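Local coordinates for protein beta-glucanase (Bacteroides thetaiotaomicron, PDB 6EUG) that probably hydrolyses beta-1,3-galactosidic links of arabinogalactan through a family 43 glycoside hydrolase domain, the C-terminal part of a longer protein and the portion described here, at residues Q320-L325 with M336-R341; I29-V34 with R349-P354; N262-I267 with I277-T282. All blocks are in the same frame, centred on the assembly; numbering follows the deposited sequence.

Contact 1 (Q320-L325 with M336-R341). With GIM (glucoimidazole), chain B.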
# COMPACT_ATOMS: atom_id res chain seq x y z
N GLN A 320 -9.17 5.56 -5.75
CA GLN A 320 -7.75 5.24 -5.77
C GLN A 320 -7.55 3.88 -5.09
O GLN A 320 -8.02 3.67 -3.95
CB GLN A 320 -6.93 6.33 -5.05
CG GLN A 320 -5.40 6.15 -5.08
CD GLN A 320 -4.64 7.20 -4.27
OE1 GLN A 320 -5.13 7.68 -3.22
NE2 GLN A 320 -3.38 7.49 -4.69
N SER A 321 -6.90 2.95 -5.78
CA SER A 321 -6.59 1.62 -5.26
C SER A 321 -6.08 1.57 -3.82
O SER A 321 -5.27 2.43 -3.41
CB SER A 321 -5.57 0.95 -6.21
OG SER A 321 -4.37 1.74 -6.44
N THR A 322 -6.51 0.55 -3.07
CA THR A 322 -5.90 0.23 -1.74
C THR A 322 -5.52 -1.23 -1.49
O THR A 322 -4.56 -1.47 -0.77
CB THR A 322 -6.68 0.83 -0.55
OG1 THR A 322 -5.89 0.75 0.66
CG2 THR A 322 -8.05 0.20 -0.35
N TYR A 323 -6.28 -2.20 -2.02
CA TYR A 323 -6.04 -3.61 -1.70
C TYR A 323 -6.77 -4.52 -2.68
O TYR A 323 -7.82 -4.15 -3.23
CB TYR A 323 -6.53 -3.92 -0.23
CG TYR A 323 -5.99 -5.25 0.31
CD1 TYR A 323 -4.66 -5.37 0.70
CD2 TYR A 323 -6.82 -6.37 0.45
CE1 TYR A 323 -4.13 -6.58 1.13
CE2 TYR A 323 -6.31 -7.59 0.90
CZ TYR A 323 -4.97 -7.69 1.25
OH TYR A 323 -4.45 -8.88 1.69
N ILE A 324 -6.23 -5.73 -2.87
CA ILE A 324 -6.92 -6.78 -3.60
C ILE A 324 -7.09 -7.99 -2.67
O ILE A 324 -6.09 -8.61 -2.23
CB ILE A 324 -6.27 -7.10 -4.97
CG1 ILE A 324 -6.53 -5.88 -5.92
CG2 ILE A 324 -6.98 -8.32 -5.60
CD1 ILE A 324 -5.63 -5.79 -7.11
N LEU A 325 -8.36 -8.29 -2.34
CA LEU A 325 -8.72 -9.40 -1.42
C LEU A 325 -8.93 -10.69 -2.21
O LEU A 325 -9.88 -10.75 -3.02
CB LEU A 325 -10.03 -9.09 -0.69
CG LEU A 325 -10.64 -10.14 0.26
CD1 LEU A 325 -9.70 -10.50 1.40
CD2 LEU A 325 -12.00 -9.65 0.74
N MET A 336 -10.44 -3.31 -3.93
CA MET A 336 -10.80 -2.32 -2.90
C MET A 336 -10.10 -1.00 -3.20
O MET A 336 -8.88 -0.95 -3.45
CB MET A 336 -10.41 -2.81 -1.49
CG MET A 336 -11.12 -4.07 -1.02
SD MET A 336 -10.47 -4.73 0.52
CE MET A 336 -10.50 -3.29 1.59
N ALA A 337 -10.89 0.08 -3.13
CA ALA A 337 -10.38 1.43 -3.34
C ALA A 337 -11.02 2.40 -2.36
O ALA A 337 -12.08 2.11 -1.79
CB ALA A 337 -10.65 1.89 -4.77
N ASP A 338 -10.37 3.56 -2.19
CA ASP A 338 -10.89 4.72 -1.42
C ASP A 338 -11.48 5.76 -2.37
O ASP A 338 -10.93 5.96 -3.48
CB ASP A 338 -9.77 5.35 -0.60
CG ASP A 338 -9.26 4.41 0.46
OD1 ASP A 338 -10.03 4.11 1.43
OD2 ASP A 338 -8.11 3.96 0.32
N MET A 339 -12.59 6.40 -1.98
CA MET A 339 -13.12 7.57 -2.70
C MET A 339 -12.90 8.81 -1.80
O MET A 339 -13.71 9.07 -0.89
CB MET A 339 -14.60 7.32 -3.02
CG MET A 339 -15.25 8.25 -4.01
SD MET A 339 -17.01 7.87 -4.27
CE MET A 339 -16.88 6.18 -4.48
N TRP A 340 -11.79 9.52 -1.99
CA TRP A 340 -11.32 10.49 -1.01
C TRP A 340 -12.14 11.79 -1.07
O TRP A 340 -12.43 12.29 -2.18
CB TRP A 340 -9.84 10.85 -1.22
CG TRP A 340 -8.87 9.72 -1.03
CD1 TRP A 340 -8.14 9.13 -2.00
CD2 TRP A 340 -8.51 9.08 0.19
NE1 TRP A 340 -7.35 8.16 -1.47
CE2 TRP A 340 -7.59 8.07 -0.13
CE3 TRP A 340 -8.95 9.21 1.52
CZ2 TRP A 340 -7.01 7.27 0.83
CZ3 TRP A 340 -8.37 8.43 2.49
CH2 TRP A 340 -7.44 7.42 2.14
N ARG A 341 -12.49 12.32 0.11
CA ARG A 341 -13.12 13.65 0.26
C ARG A 341 -12.18 14.53 1.08
O ARG A 341 -12.25 14.56 2.32
CB ARG A 341 -14.48 13.54 0.95
CG ARG A 341 -15.48 12.82 0.08
CD ARG A 341 -16.87 12.88 0.66
NE ARG A 341 -17.82 12.30 -0.29
CZ ARG A 341 -19.11 12.62 -0.38
NH1 ARG A 341 -19.66 13.55 0.41
NH2 ARG A 341 -19.85 12.00 -1.29
C1 GIM B . -1.29 10.44 -1.68
C2 GIM B . -1.32 9.08 -1.08
N10 GIM B . -1.66 11.58 -1.07
C3 GIM B . -2.21 9.10 0.18
C4 GIM B . -1.86 10.36 1.03
C5 GIM B . -2.26 11.64 0.29
C6 GIM B . -1.85 12.92 1.02
C7 GIM B . -0.91 12.07 -3.10
C8 GIM B . -1.45 12.60 -1.95
N1 GIM B . -0.82 10.73 -2.92
O3 GIM B . -1.97 7.93 0.98
O2 GIM B . -1.66 8.13 -2.12
O4 GIM B . -0.46 10.43 1.42
O6 GIM B . -0.43 13.06 1.03
O HOH W 1 -6.46 4.68 -1.59
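The W340 indole presents its N-H edge to the side-chain amide of Q320: NE1 of W340 donates to OE1 of Q320 over 2.9 Å, planes 83° apart and donor in the carbonyl plane. One face of this indole carries D338 CB, 3.5 Å above the plane toward the rim, and W284 meets the ring edge-to-face. The Y323 ring is approached at its edge, where CD2 of Y323 lies 4.0 Å from SD of M336, a Met-aromatic contact 76° off the ring normal.

The hairpin strands carry a classic beta bulge. M336 O accepts from both T322 N (2.8 Å) and Y323 N (3.2 Å), which arrive from the same face of its carbonyl plane. Beyond the bulge, Q320 N donates to D338 O at 2.9 Å. The carboxylate of D338 reaches back across the strands: one water bridges OD2 and Q320 O, and OD1 accepts from G47 N.

Q320 CG stands anti to the backbone N (chi1 -176°) and the chain continues extended, carrying NE2 to within 3.2 Å of O2 of glucoimidazole; NE2 also meets S279 OG. With OE1 engaged by the indole, amide rotation is fixed and the N-H groups face ligand and serine.

Contact 2 (I29-V34 with R349-P354)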
# COMPACT_ATOMS: atom_id res chain seq x y z
N ILE A 29 -23.20 -5.03 -1.64
CA ILE A 29 -22.06 -4.11 -1.57
C ILE A 29 -22.38 -2.90 -2.43
O ILE A 29 -22.46 -3.01 -3.68
CB ILE A 29 -20.75 -4.80 -2.02
CG1 ILE A 29 -20.47 -6.06 -1.21
CG2 ILE A 29 -19.56 -3.86 -1.95
CD1 ILE A 29 -20.32 -5.83 0.29
N ALA A 30 -22.61 -1.75 -1.79
CA ALA A 30 -23.02 -0.52 -2.49
C ALA A 30 -21.90 0.52 -2.51
O ALA A 30 -21.82 1.37 -1.62
CB ALA A 30 -24.28 0.06 -1.83
N SER A 31 -21.07 0.48 -3.55
CA SER A 31 -19.87 1.34 -3.61
C SER A 31 -20.26 2.84 -3.60
O SER A 31 -21.24 3.25 -4.23
CB SER A 31 -19.00 1.00 -4.84
OG SER A 31 -18.41 -0.31 -4.73
N GLY A 32 -19.51 3.61 -2.83
CA GLY A 32 -19.70 5.07 -2.72
C GLY A 32 -20.73 5.57 -1.73
O GLY A 32 -20.79 6.78 -1.48
N LYS A 33 -21.52 4.66 -1.15
CA LYS A 33 -22.51 5.03 -0.14
C LYS A 33 -21.88 5.06 1.25
O LYS A 33 -20.77 4.59 1.45
CB LYS A 33 -23.70 4.07 -0.14
CG LYS A 33 -24.37 3.86 -1.48
CD LYS A 33 -25.03 5.12 -1.95
CE LYS A 33 -25.85 4.85 -3.20
NZ LYS A 33 -26.24 6.15 -3.82
N VAL A 34 -22.61 5.63 2.21
CA VAL A 34 -22.16 5.62 3.62
C VAL A 34 -22.33 4.22 4.21
O VAL A 34 -23.46 3.70 4.25
CB VAL A 34 -22.96 6.64 4.45
CG1 VAL A 34 -22.56 6.59 5.92
CG2 VAL A 34 -22.80 8.05 3.90
N ARG A 349 -15.39 7.59 1.13
CA ARG A 349 -16.20 6.38 0.88
C ARG A 349 -15.33 5.22 0.40
O ARG A 349 -14.10 5.37 0.22
CB ARG A 349 -17.34 6.69 -0.12
CG ARG A 349 -18.08 8.00 0.19
CD ARG A 349 -18.84 7.89 1.49
NE ARG A 349 -19.50 9.15 1.89
CZ ARG A 349 -20.69 9.57 1.45
NH1 ARG A 349 -21.40 8.86 0.57
NH2 ARG A 349 -21.18 10.72 1.91
N TYR A 350 -15.95 4.07 0.20
CA TYR A 350 -15.25 2.84 -0.20
C TYR A 350 -15.82 2.32 -1.52
O TYR A 350 -17.06 2.30 -1.71
CB TYR A 350 -15.34 1.81 0.94
CG TYR A 350 -14.94 2.38 2.28
CD1 TYR A 350 -13.61 2.71 2.56
CD2 TYR A 350 -15.88 2.57 3.30
CE1 TYR A 350 -13.24 3.24 3.79
CE2 TYR A 350 -15.52 3.11 4.51
CZ TYR A 350 -14.21 3.42 4.77
OH TYR A 350 -13.89 3.96 5.95
N ILE A 351 -14.94 1.91 -2.45
CA ILE A 351 -15.35 1.23 -3.70
C ILE A 351 -14.82 -0.20 -3.66
O ILE A 351 -13.61 -0.40 -3.61
CB ILE A 351 -14.81 1.92 -4.97
CG1 ILE A 351 -15.39 3.33 -5.10
CG2 ILE A 351 -15.05 1.08 -6.22
CD1 ILE A 351 -14.55 4.24 -5.97
N TRP A 352 -15.74 -1.18 -3.64
CA TRP A 352 -15.39 -2.59 -3.68
C TRP A 352 -16.10 -3.21 -4.88
O TRP A 352 -17.35 -3.08 -5.01
CB TRP A 352 -15.79 -3.32 -2.39
CG TRP A 352 -15.04 -3.01 -1.12
CD1 TRP A 352 -14.20 -1.95 -0.86
CD2 TRP A 352 -15.20 -3.70 0.13
NE1 TRP A 352 -13.76 -2.01 0.45
CE2 TRP A 352 -14.35 -3.06 1.07
CE3 TRP A 352 -15.92 -4.82 0.52
CZ2 TRP A 352 -14.24 -3.49 2.41
CZ3 TRP A 352 -15.79 -5.26 1.86
CH2 TRP A 352 -14.97 -4.59 2.78
N LEU A 353 -15.34 -3.86 -5.77
CA LEU A 353 -15.86 -4.42 -7.04
C LEU A 353 -15.16 -5.76 -7.34
O LEU A 353 -13.95 -5.91 -7.07
CB LEU A 353 -15.64 -3.45 -8.23
CG LEU A 353 -16.33 -2.07 -8.11
CD1 LEU A 353 -15.77 -1.09 -9.12
CD2 LEU A 353 -17.84 -2.21 -8.28
N PRO A 354 -15.88 -6.75 -7.87
CA PRO A 354 -15.22 -8.00 -8.32
C PRO A 354 -14.18 -7.75 -9.43
O PRO A 354 -14.39 -6.89 -10.30
CB PRO A 354 -16.39 -8.85 -8.89
CG PRO A 354 -17.60 -8.24 -8.32
CD PRO A 354 -17.33 -6.77 -8.20
O HOH W 2 -18.63 3.42 0.69
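G32 N donates to Y350 O (3.0 Å, N-H...O angle 165°) where the type II turn A30-K33 settles against strand 349-354, whose alternate backbone groups at Y350 and W352 face the turn. G32 is the third residue of this turn, with a positive phi of 84°, and the closing bond from K33 N to A30 O is weak. One water extends the backbone pairing, donating to K33 O and accepting from Y350 N.

Among the side chains, the S31 hydroxyl serves as acceptor for the strand: its OG takes the N-H of W352 at 3.0 Å (N to OG). CG2 of I351 lies 3.9 Å from the same OG, giving the hydroxyl an apolar flank. Further along, I29 CG2 rests 3.8 Å from W352 CB, while the indole of W352 goes on to meet W35 edge-to-face and W59 at an oblique angle.

The fold is the five-bladed beta-propeller of family 43. Here a loop near the start of the chain packs on strand 349-357 in the last sheet; that strand also pairs with 332-339 through the backbone of R349, I351 and L353.

R349 wraps the turn from its other end. A bend at chi2 (-67°) folds its aliphatic part along G32, with CG of R349 3.4 Å from O of G32, and NH1 of R349 then donates to that oxygen at 3.0 Å, near the guanidinium plane. V34 CG2 sits over the centre of one guanidinium face, 3.5 Å above it. The arginine's NH2 forms a salt bridge with D347, a carboxylate that also pairs with R341, so it probably offsets the closeness of those two positive groups.

Contact 3 (N262-I267 with I277-T282)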
# COMPACT_ATOMS: atom_id res chain seq x y z
N ASN A 262 4.20 5.78 -10.04
CA ASN A 262 3.19 4.83 -9.58
C ASN A 262 3.05 4.88 -8.05
O ASN A 262 4.06 4.91 -7.33
CB ASN A 262 3.56 3.40 -10.01
CG ASN A 262 3.42 3.20 -11.52
OD1 ASN A 262 2.28 3.01 -12.05
ND2 ASN A 262 4.56 3.23 -12.22
N GLU A 263 1.80 4.82 -7.60
CA GLU A 263 1.42 5.02 -6.20
C GLU A 263 0.34 4.02 -5.77
O GLU A 263 -0.11 3.22 -6.57
CB GLU A 263 0.92 6.47 -6.00
CG GLU A 263 1.76 7.56 -6.67
CD GLU A 263 3.25 7.60 -6.29
OE1 GLU A 263 3.65 7.24 -5.16
OE2 GLU A 263 4.05 8.02 -7.15
N ALA A 264 -0.03 4.02 -4.48
CA ALA A 264 -1.18 3.22 -4.03
C ALA A 264 -1.21 1.77 -4.54
O ALA A 264 -2.24 1.30 -5.05
CB ALA A 264 -2.47 3.93 -4.38
N PRO A 265 -0.09 1.05 -4.38
CA PRO A 265 -0.03 -0.33 -4.97
C PRO A 265 -0.98 -1.34 -4.31
O PRO A 265 -1.12 -1.36 -3.05
CB PRO A 265 1.43 -0.73 -4.73
CG PRO A 265 1.81 0.03 -3.52
CD PRO A 265 1.20 1.39 -3.74
N ALA A 266 -1.59 -2.19 -5.14
CA ALA A 266 -2.41 -3.32 -4.73
C ALA A 266 -2.00 -4.51 -5.63
O ALA A 266 -1.75 -4.35 -6.82
CB ALA A 266 -3.90 -3.01 -4.89
N ILE A 267 -1.86 -5.68 -5.02
CA ILE A 267 -1.23 -6.85 -5.68
C ILE A 267 -1.93 -8.17 -5.38
O ILE A 267 -2.43 -8.36 -4.27
CB ILE A 267 0.27 -6.95 -5.32
CG1 ILE A 267 0.99 -8.04 -6.16
CG2 ILE A 267 0.49 -7.15 -3.83
CD1 ILE A 267 2.51 -7.93 -6.11
N ILE A 277 -2.04 -3.35 -9.40
CA ILE A 277 -2.77 -2.13 -9.81
C ILE A 277 -2.23 -0.97 -9.01
O ILE A 277 -2.08 -1.06 -7.78
CB ILE A 277 -4.32 -2.26 -9.69
CG1 ILE A 277 -4.82 -3.39 -10.60
CG2 ILE A 277 -5.02 -0.93 -9.97
CD1 ILE A 277 -6.30 -3.73 -10.50
N THR A 278 -1.98 0.13 -9.72
CA THR A 278 -1.49 1.37 -9.13
C THR A 278 -2.26 2.58 -9.65
O THR A 278 -2.98 2.48 -10.67
CB THR A 278 0.02 1.54 -9.43
OG1 THR A 278 0.23 1.54 -10.85
CG2 THR A 278 0.83 0.40 -8.85
N SER A 279 -2.11 3.71 -8.94
CA SER A 279 -2.56 5.02 -9.45
C SER A 279 -1.34 5.82 -9.92
O SER A 279 -0.21 5.47 -9.64
CB SER A 279 -3.29 5.84 -8.32
OG SER A 279 -2.37 6.30 -7.34
N GLY A 280 -1.60 6.93 -10.60
CA GLY A 280 -0.58 7.97 -10.74
C GLY A 280 -0.48 8.84 -9.49
O GLY A 280 -1.06 8.53 -8.43
N CYS A 281 0.26 9.94 -9.63
CA CYS A 281 0.58 10.85 -8.52
C CYS A 281 -0.03 12.22 -8.78
O CYS A 281 0.59 13.09 -9.40
CB CYS A 281 2.12 10.97 -8.35
SG CYS A 281 2.62 11.58 -6.73
N THR A 282 -1.29 12.39 -8.35
CA THR A 282 -2.02 13.67 -8.52
C THR A 282 -2.73 14.11 -7.25
O THR A 282 -3.90 14.50 -7.30
CB THR A 282 -3.02 13.57 -9.68
OG1 THR A 282 -3.94 12.48 -9.44
CG2 THR A 282 -2.27 13.33 -11.01
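N262 and T278 join side chain to side chain at the open end of a beta hairpin, part of one blade of the family 43 propeller: T278 OG1 donates to N262 OD1 at 2.8 Å. That oxygen has a second donor in R290 NH1. The T278 hydroxyl reaches it because chi1 of 58° sets OG1 between the backbone N and the carbonyl carbon.

Two antiparallel hydrogen-bonded pairs tie the backbones. E263 N gives to S279 O at 2.9 Å, and S279 N returns to E263 O at 3.1 Å from 48° above the carbonyl plane, off the lone pairs. A266 N donates to I277 O at 2.9 Å and I277 N to A266 O at 2.8 Å.

Between the pairs the register slips by one, a beta bulge, and the chain turns a corner at A264. A264 directs its backbone elsewhere: N donates to D214 OD2 and O accepts from S321 OG. G280 N is met by N287 OD1. In one of its two conformers, E263 has OE1 bonded to S230 OG, which also bonds N262 O, and OE2 3.7 Å from C281 CB.

The A264 side chain lies about 5 Å from the glucoimidazole, with S279 in the second shell behind Q320. The serine hydroxyl donates in turn: OG of S279 to O of G280 at 2.8 Å, in the carbonyl plane and on a lone pair.

Contacts 1 and 2 share a sheet: strands 332-339 and 349-357 are neighbours in it, bonded from A337 N to I351 O (2.8 Å), and the two centres lie 9 Å apart. Contact 3 belongs to the preceding blade, its centre 10 Å from contact 1, and closes before contact 1 opens. Where those two blades meet, CB of A266 packs 3.8 Å from N of Y323. Both are nested in the long loop closed by contact 2, whose centre is about 19 Å from that of contact 3. Contacts 3 and 1 lie near the centre of the chain, by the pocket; contact 2 lies farther out, where an N-terminal loop packs on the last sheet.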